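PDB 2IA0: putative HTH-type transcriptional regulator PF0864, which probably binds specific DNA sequences and regulates transcription as a member of the AsnC family. Local coordinates for residues Arg63-Ile67 / Asp163-Phe167; Leu79-Val84 / Asp119-Ala123; Pro108-Phe112 / Leu124-Asn128. One frame throughout, in Å; residues are numbered along the deposited sequence.

In the fold
Contacts 2 and 3 lie in one four-stranded antiparallel sheet, and strand 120-127 serves both: it pairs with strand 76-84 in contact 2 and with strand 110-116 in contact 3. They join directly, as where I80 CD1 lies 3.8 Å from V125 CG2. Contact 1 lies apart, its centre about 24 Å from that of contact 2, and brings strand 61-68 against the C-terminal helix 164-168; L164 of that helix reaches L124 of contact 3. All three are mostly buried and touch the second subunit. Backbone ladders dominate contacts 2 and 3, whereas contact 1 relies on side-chain packing, a bridging water and charges paired across the dimer.

Contact 1 of 3, residues Arg63-Ile67 / Asp163-Phe167; sequences RYTII and DLTGF
Residues 63-67 are extended in beta conformation, part of strand 61-68, while D163 leads into the first turn of the C-terminal helix, closed by F167 N donating to D163 O at 2.9 Å. The helix meets the C-terminal end of segment 63-67: I67 and F167 have CA atoms 4.7 Å apart, and I67 CA is 3.8 Å from G166 O. No direct hydrogen bond joins the segments. G166 fits closely here, since an ideally placed CB would lie only 2.7 Å from I67 CG2, a clash; its backbone also bonds to L68. F167, with chi1 t, extends its ring back along the strand, so that T65 CG2 meets the ring edge 3.5 Å from F167 CE1 and R63 NH2 comes obliquely to 4.3 Å from F167 CZ. I67 (chi1 m, chi2 t) places CD1 4.2 Å from D163 CB and CG1 4.5 Å from F167 CB. One water donates to T65 OG1 (2.9 Å) and F167 O (2.8 Å). The strand pairs antiparallel with a strand of the second subunit, as expected for the linker between the winged-helix and C-terminal domains in this family. Across that interface R63 and D163 form salt bridges with D163 and R63 of the second subunit, and T65 OG1 bonds to K27 O of that subunit. Apolar packing and one water thus join the segments, while charges tie the subunits.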
loop_
_atom_site.group_PDB
_atom_site.type_symbol
_atom_site.label_atom_id
_atom_site.label_comp_id
_atom_site.label_asym_id
_atom_site.label_seq_id
_atom_site.Cartn_x
_atom_site.Cartn_y
_atom_site.Cartn_z
ATOM N N ARG A 63 10.768 2.629 -8.735
ATOM C CA ARG A 63 10.431 1.367 -9.388
ATOM C C ARG A 63 9.165 1.539 -10.193
ATOM O O ARG A 63 8.344 2.348 -9.834
ATOM C CB ARG A 63 10.220 0.278 -8.316
ATOM C CG ARG A 63 10.065 -1.147 -8.831
ATOM C CD ARG A 63 10.632 -2.149 -7.819
ATOM N NE ARG A 63 9.704 -2.344 -6.714
ATOM C CZ ARG A 63 8.537 -2.967 -6.853
ATOM N NH1 ARG A 63 8.180 -3.451 -8.040
ATOM N NH2 ARG A 63 7.731 -3.107 -5.817
ATOM N N TYR A 64 9.037 0.780 -11.280
ATOM C CA TYR A 64 7.846 0.692 -12.095
ATOM C C TYR A 64 7.150 -0.610 -11.746
ATOM O O TYR A 64 7.793 -1.660 -11.668
ATOM C CB TYR A 64 8.236 0.667 -13.588
ATOM C CG TYR A 64 8.772 1.999 -14.115
ATOM C CD1 TYR A 64 7.979 2.825 -14.908
ATOM C CD2 TYR A 64 10.074 2.436 -13.788
ATOM C CE1 TYR A 64 8.482 4.091 -15.392
ATOM C CE2 TYR A 64 10.587 3.663 -14.252
ATOM C CZ TYR A 64 9.790 4.484 -15.034
ATOM O OH TYR A 64 10.309 5.675 -15.478
ATOM N N THR A 65 5.829 -0.562 -11.553
ATOM C CA THR A 65 5.094 -1.773 -11.218
ATOM C C THR A 65 3.673 -1.808 -11.849
ATOM O O THR A 65 3.243 -0.864 -12.534
ATOM C CB THR A 65 5.114 -2.011 -9.658
ATOM O OG1 THR A 65 4.547 -3.293 -9.335
ATOM C CG2 THR A 65 4.372 -0.923 -8.929
ATOM N N ILE A 66 2.975 -2.917 -11.667
ATOM C CA ILE A 66 1.582 -3.017 -12.079
ATOM C C ILE A 66 0.657 -3.206 -10.871
ATOM O O ILE A 66 1.085 -3.579 -9.775
ATOM C CB ILE A 66 1.339 -4.151 -13.109
ATOM C CG1 ILE A 66 1.774 -5.490 -12.512
ATOM C CG2 ILE A 66 2.013 -3.821 -14.471
ATOM C CD1 ILE A 66 1.023 -6.669 -13.071
ATOM N N ILE A 67 -0.610 -2.881 -11.092
ATOM C CA ILE A 67 -1.663 -3.013 -10.106
ATOM C C ILE A 67 -2.535 -4.118 -10.647
ATOM O O ILE A 67 -2.910 -4.089 -11.816
ATOM C CB ILE A 67 -2.444 -1.676 -9.968
ATOM C CG1 ILE A 67 -1.627 -0.702 -9.117
ATOM C CG2 ILE A 67 -3.838 -1.887 -9.316
ATOM C CD1 ILE A 67 -1.896 0.706 -9.440
ATOM N N ASP A 163 -6.445 1.266 -4.702
ATOM C CA ASP A 163 -5.515 0.440 -5.452
ATOM C C ASP A 163 -4.365 -0.197 -4.649
ATOM O O ASP A 163 -3.604 -0.964 -5.221
ATOM C CB ASP A 163 -5.042 1.172 -6.710
ATOM C CG ASP A 163 -6.191 1.509 -7.631
ATOM O OD1 ASP A 163 -7.092 0.636 -7.831
ATOM O OD2 ASP A 163 -6.218 2.650 -8.137
ATOM N N LEU A 164 -4.270 0.094 -3.344
ATOM C CA LEU A 164 -3.349 -0.612 -2.391
ATOM C C LEU A 164 -3.412 -2.131 -2.493
ATOM O O LEU A 164 -2.380 -2.798 -2.515
ATOM C CB LEU A 164 -3.618 -0.188 -0.918
ATOM C CG LEU A 164 -3.206 -1.027 0.332
ATOM C CD1 LEU A 164 -2.809 -0.143 1.519
ATOM C CD2 LEU A 164 -4.284 -2.079 0.822
ATOM N N THR A 165 -4.622 -2.681 -2.553
ATOM C CA THR A 165 -4.781 -4.137 -2.546
ATOM C C THR A 165 -4.456 -4.817 -3.899
ATOM O O THR A 165 -3.989 -5.957 -3.925
ATOM C CB THR A 165 -6.140 -4.583 -1.918
ATOM O OG1 THR A 165 -6.355 -5.993 -2.129
ATOM C CG2 THR A 165 -7.287 -3.765 -2.489
ATOM N N GLY A 166 -4.660 -4.100 -5.002
ATOM C CA GLY A 166 -4.098 -4.488 -6.289
ATOM C C GLY A 166 -2.578 -4.364 -6.350
ATOM O O GLY A 166 -1.906 -5.138 -7.017
ATOM N N PHE A 167 -2.025 -3.373 -5.677
ATOM C CA PHE A 167 -0.577 -3.270 -5.570
ATOM C C PHE A 167 0.086 -4.411 -4.732
ATOM O O PHE A 167 1.088 -4.994 -5.153
ATOM C CB PHE A 167 -0.182 -1.874 -5.052
ATOM C CG PHE A 167 1.286 -1.731 -4.790
ATOM C CD1 PHE A 167 2.202 -1.744 -5.850
ATOM C CD2 PHE A 167 1.764 -1.624 -3.476
ATOM C CE1 PHE A 167 3.585 -1.645 -5.605
ATOM C CE2 PHE A 167 3.121 -1.519 -3.219
ATOM C CZ PHE A 167 4.041 -1.531 -4.291
HETATM O O HOH W 1 2.925 -4.579 -7.256
#

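Contact 2 of 3, residues Leu79-Val84 / Asp119-Ala123; sequences LIVLEV and DKIIA
Two apolar layers sandwich this pair of inner strands, the first and third of a ferredoxin-like βαββαβ fold with strand order 2-3-1-4, as in the C-terminal domains of AsnC/Lrp proteins. On one face I80 CB lies 4.4 Å from A123 CB and L82 CB 4.3 Å from I121 CB; V84 CG2 adds a contact of 4.4 Å to I121 CD1. I121 and V84 also touch helix 91-105. The other face carries V81 and I122, which pack on F153 of the second subunit; L79 (chi1 t, chi2 p) swings CD1 to 3.6 Å from I122 CG2 and meets L79 of that subunit. The backbones between these layers are extended and antiparallel, their axes 4.6 Å apart at 166°. I80/A123 and L82/I121 are hydrogen-bonded pairs, both with CA atoms 5.1 Å apart; V81 CA to I122 CA (4.8 Å) and E83 CA to K120 CA (4.4 Å) mark the non-hydrogen-bonded pairs. I80 N donates to A123 O at 2.9 Å and A123 N to I80 O at 3.0 Å; L82 N to I121 O and I121 N to L82 O are both 2.9 Å. V84 N to D119 O, at 2.8 Å, ends the ladder where strand 120-127 begins. Charged side chains gather at this end. E83, all trans to CD, has its OE1 bonded to H149 of the neighbouring strand, while E83 CB rests 4.2 Å from K120 CG. K120 (chi1 m, chi2 and chi3 t) is extended and turns at chi4 (p), and K120 NZ forms a salt bridge of 3.0 Å with D119 OD2.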
loop_
_atom_site.group_PDB
_atom_site.type_symbol
_atom_site.label_atom_id
_atom_site.label_comp_id
_atom_site.label_asym_id
_atom_site.label_seq_id
_atom_site.Cartn_x
_atom_site.Cartn_y
_atom_site.Cartn_z
ATOM N N LEU A 79 -7.290 -5.509 9.042
ATOM C CA LEU A 79 -6.109 -5.022 9.714
ATOM C C LEU A 79 -6.053 -5.672 11.112
ATOM O O LEU A 79 -7.056 -5.791 11.796
ATOM C CB LEU A 79 -6.169 -3.503 9.795
ATOM C CG LEU A 79 -5.246 -2.792 10.775
ATOM C CD1 LEU A 79 -3.826 -2.725 10.166
ATOM C CD2 LEU A 79 -5.812 -1.409 11.042
ATOM N N ILE A 80 -4.871 -6.123 11.509
ATOM C CA ILE A 80 -4.683 -6.837 12.781
ATOM C C ILE A 80 -3.681 -6.091 13.636
ATOM O O ILE A 80 -2.625 -5.730 13.160
ATOM C CB ILE A 80 -4.164 -8.262 12.517
ATOM C CG1 ILE A 80 -5.087 -8.955 11.502
ATOM C CG2 ILE A 80 -4.050 -9.064 13.839
ATOM C CD1 ILE A 80 -4.763 -10.363 11.263
ATOM N N VAL A 81 -4.026 -5.833 14.890
ATOM C CA VAL A 81 -3.079 -5.202 15.813
ATOM C C VAL A 81 -2.817 -6.082 17.028
ATOM O O VAL A 81 -3.712 -6.362 17.817
ATOM C CB VAL A 81 -3.505 -3.782 16.234
ATOM C CG1 VAL A 81 -2.357 -3.090 17.031
ATOM C CG2 VAL A 81 -3.885 -2.956 14.995
ATOM N N LEU A 82 -1.568 -6.527 17.137
ATOM C CA LEU A 82 -1.100 -7.398 18.201
ATOM C C LEU A 82 -0.259 -6.591 19.178
ATOM O O LEU A 82 0.588 -5.815 18.764
ATOM C CB LEU A 82 -0.208 -8.503 17.606
ATOM C CG LEU A 82 -0.777 -9.389 16.505
ATOM C CD1 LEU A 82 0.223 -10.467 16.177
ATOM C CD2 LEU A 82 -2.093 -9.995 16.941
ATOM N N GLU A 83 -0.462 -6.798 20.469
ATOM C CA GLU A 83 0.396 -6.182 21.475
ATOM C C GLU A 83 1.023 -7.287 22.318
ATOM O O GLU A 83 0.316 -8.109 22.898
ATOM C CB GLU A 83 -0.412 -5.222 22.359
ATOM C CG GLU A 83 0.389 -4.549 23.477
ATOM C CD GLU A 83 -0.492 -3.743 24.425
ATOM O OE1 GLU A 83 -1.724 -3.968 24.460
ATOM O OE2 GLU A 83 0.043 -2.883 25.158
ATOM N N VAL A 84 2.346 -7.300 22.379
ATOM C CA VAL A 84 3.077 -8.296 23.162
ATOM C C VAL A 84 3.081 -7.917 24.638
ATOM O O VAL A 84 3.219 -6.741 24.979
ATOM C CB VAL A 84 4.492 -8.537 22.584
ATOM C CG1 VAL A 84 5.279 -9.446 23.468
ATOM C CG2 VAL A 84 4.367 -9.186 21.191
ATOM N N ASP A 119 6.386 -2.761 21.176
ATOM C CA ASP A 119 5.559 -3.912 21.579
ATOM C C ASP A 119 4.426 -4.396 20.672
ATOM O O ASP A 119 3.828 -5.434 20.976
ATOM C CB ASP A 119 5.052 -3.789 23.045
ATOM C CG ASP A 119 4.423 -2.400 23.384
ATOM O OD1 ASP A 119 4.365 -2.085 24.595
ATOM O OD2 ASP A 119 3.996 -1.620 22.494
ATOM N N LYS A 120 4.147 -3.681 19.567
ATOM C CA LYS A 120 3.016 -4.037 18.656
ATOM C C LYS A 120 3.376 -4.473 17.229
ATOM O O LYS A 120 4.356 -4.018 16.649
ATOM C CB LYS A 120 1.995 -2.899 18.579
ATOM C CG LYS A 120 1.577 -2.380 19.920
ATOM C CD LYS A 120 0.319 -1.540 19.854
ATOM C CE LYS A 120 0.171 -0.773 21.161
ATOM N NZ LYS A 120 1.532 -0.273 21.520
ATOM N N ILE A 121 2.554 -5.353 16.665
ATOM C CA ILE A 121 2.698 -5.768 15.265
ATOM C C ILE A 121 1.399 -5.450 14.582
ATOM O O ILE A 121 0.334 -5.759 15.096
ATOM C CB ILE A 121 3.005 -7.263 15.079
ATOM C CG1 ILE A 121 4.301 -7.641 15.775
ATOM C CG2 ILE A 121 3.115 -7.651 13.596
ATOM C CD1 ILE A 121 4.073 -8.656 16.879
ATOM N N ILE A 122 1.524 -4.807 13.425
ATOM C CA ILE A 122 0.425 -4.409 12.574
ATOM C C ILE A 122 0.516 -5.266 11.313
ATOM O O ILE A 122 1.575 -5.349 10.708
ATOM C CB ILE A 122 0.609 -2.913 12.238
ATOM C CG1 ILE A 122 0.477 -2.076 13.517
ATOM C CG2 ILE A 122 -0.339 -2.462 11.161
ATOM C CD1 ILE A 122 0.957 -0.687 13.353
ATOM N N ALA A 123 -0.574 -5.930 10.949
ATOM C CA ALA A 123 -0.626 -6.733 9.724
ATOM C C ALA A 123 -1.868 -6.466 8.887
ATOM O O ALA A 123 -2.936 -6.218 9.418
ATOM C CB ALA A 123 -0.519 -8.229 10.021
#

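Contact 3 of 3, residues Pro108-Phe112 / Leu124-Asn128; sequences PGVLF and LVGKN
Four hydrogen bonds zip P108-F112 to L124-K127, whose strand axes run antiparallel at 144°, 4.6 Å apart at their closest. V110 and V125 form a non-hydrogen-bonded pair (CA atoms 4.7 Å apart). Beside it G126 N donates to G109 O at 2.9 Å, and on its other side L111 N donates to L124 O at 2.7 Å. L124 N then skips L111 and donates to F112 O at 2.8 Å. L111 and F112 thus both oppose L124 in a beta bulge, with L111 near-helical (phi/psi -85/-24°) and F112 at an unusual positive phi of 150°. K127 NZ reaches back to P108 O at 3.1 Å, while V110 O accepts from K160 of the second subunit. On the far side, V125 and K127 make backbone hydrogen bonds with A78 and H76 of strand 76-84. G109, at phi 94°, takes a turn that a side chain would obstruct: a CB would fall 2.9 Å from G126 O. V110 and V125, both chi1 t, touch through their CG2 atoms at 4.1 Å. F112 CB and L124 CB are 3.7 Å apart. The bulged ladder lies at the open end of the hairpin of strands 110-116 and 120-127 in the ferredoxin-like domain.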
loop_
_atom_site.group_PDB
_atom_site.type_symbol
_atom_site.label_atom_id
_atom_site.label_comp_id
_atom_site.label_asym_id
_atom_site.label_seq_id
_atom_site.Cartn_x
_atom_site.Cartn_y
_atom_site.Cartn_z
ATOM N N PRO A 108 0.704 -16.993 3.362
ATOM C CA PRO A 108 -0.183 -16.615 2.251
ATOM C C PRO A 108 -1.272 -15.655 2.709
ATOM O O PRO A 108 -1.921 -15.884 3.750
ATOM C CB PRO A 108 -0.821 -17.948 1.846
ATOM C CG PRO A 108 0.173 -18.991 2.303
ATOM C CD PRO A 108 0.714 -18.454 3.583
ATOM N N GLY A 109 -1.469 -14.583 1.954
ATOM C CA GLY A 109 -2.484 -13.600 2.321
ATOM C C GLY A 109 -1.980 -12.422 3.131
ATOM O O GLY A 109 -2.639 -11.405 3.216
ATOM N N VAL A 110 -0.803 -12.547 3.714
ATOM C CA VAL A 110 -0.256 -11.475 4.540
ATOM C C VAL A 110 0.391 -10.396 3.654
ATOM O O VAL A 110 1.373 -10.652 2.960
ATOM C CB VAL A 110 0.707 -12.029 5.613
ATOM C CG1 VAL A 110 1.448 -10.905 6.293
ATOM C CG2 VAL A 110 -0.077 -12.857 6.619
ATOM N N LEU A 111 -0.170 -9.188 3.718
ATOM C CA LEU A 111 0.056 -8.171 2.686
ATOM C C LEU A 111 1.319 -7.316 2.869
ATOM O O LEU A 111 1.829 -6.802 1.892
ATOM C CB LEU A 111 -1.239 -7.459 2.255
ATOM C CG LEU A 111 -1.983 -8.013 1.017
ATOM C CD1 LEU A 111 -1.599 -9.430 0.529
ATOM C CD2 LEU A 111 -3.439 -7.919 1.255
ATOM N N PHE A 112 1.882 -7.137 4.054
ATOM C CA PHE A 112 1.755 -6.075 5.057
ATOM C C PHE A 112 1.949 -6.405 6.512
ATOM O O PHE A 112 1.025 -6.817 7.194
ATOM C CB PHE A 112 0.906 -4.816 4.784
ATOM C CG PHE A 112 1.480 -3.577 5.471
ATOM C CD1 PHE A 112 2.435 -2.784 4.820
ATOM C CD2 PHE A 112 1.119 -3.254 6.795
ATOM C CE1 PHE A 112 2.989 -1.670 5.450
ATOM C CE2 PHE A 112 1.654 -2.112 7.454
ATOM C CZ PHE A 112 2.600 -1.324 6.782
ATOM N N LEU A 124 -1.715 -6.538 7.572
ATOM C CA LEU A 124 -2.836 -6.459 6.677
ATOM C C LEU A 124 -3.004 -7.818 6.000
ATOM O O LEU A 124 -2.091 -8.340 5.359
ATOM C CB LEU A 124 -2.649 -5.319 5.680
ATOM C CG LEU A 124 -3.954 -4.851 5.042
ATOM C CD1 LEU A 124 -4.729 -3.848 5.949
ATOM C CD2 LEU A 124 -3.679 -4.246 3.665
ATOM N N VAL A 125 -4.181 -8.401 6.176
ATOM C CA VAL A 125 -4.445 -9.733 5.654
ATOM C C VAL A 125 -5.615 -9.767 4.659
ATOM O O VAL A 125 -6.700 -9.237 4.927
ATOM C CB VAL A 125 -4.630 -10.769 6.821
ATOM C CG1 VAL A 125 -4.820 -12.174 6.272
ATOM C CG2 VAL A 125 -3.387 -10.743 7.761
ATOM N N GLY A 126 -5.373 -10.399 3.516
ATOM C CA GLY A 126 -6.411 -10.642 2.535
ATOM C C GLY A 126 -6.777 -12.099 2.317
ATOM O O GLY A 126 -5.912 -12.960 2.125
ATOM N N LYS A 127 -8.072 -12.381 2.369
ATOM C CA LYS A 127 -8.583 -13.696 2.012
ATOM C C LYS A 127 -9.795 -13.497 1.131
ATOM O O LYS A 127 -10.186 -12.373 0.840
ATOM C CB LYS A 127 -8.962 -14.526 3.244
ATOM C CG LYS A 127 -7.840 -14.758 4.252
ATOM C CD LYS A 127 -6.908 -15.818 3.758
ATOM C CE LYS A 127 -5.601 -15.792 4.517
ATOM N NZ LYS A 127 -4.823 -16.950 4.032
ATOM N N ASN A 128 -10.392 -14.602 0.717
ATOM C CA ASN A 128 -11.538 -14.552 -0.169
ATOM C C ASN A 128 -12.908 -14.631 0.515
ATOM O O ASN A 128 -13.877 -14.145 -0.049
ATOM C CB ASN A 128 -11.355 -15.550 -1.318
ATOM C CG ASN A 128 -10.231 -15.122 -2.286
ATOM O OD1 ASN A 128 -9.965 -13.918 -2.487
ATOM N ND2 ASN A 128 -9.567 -16.105 -2.880
#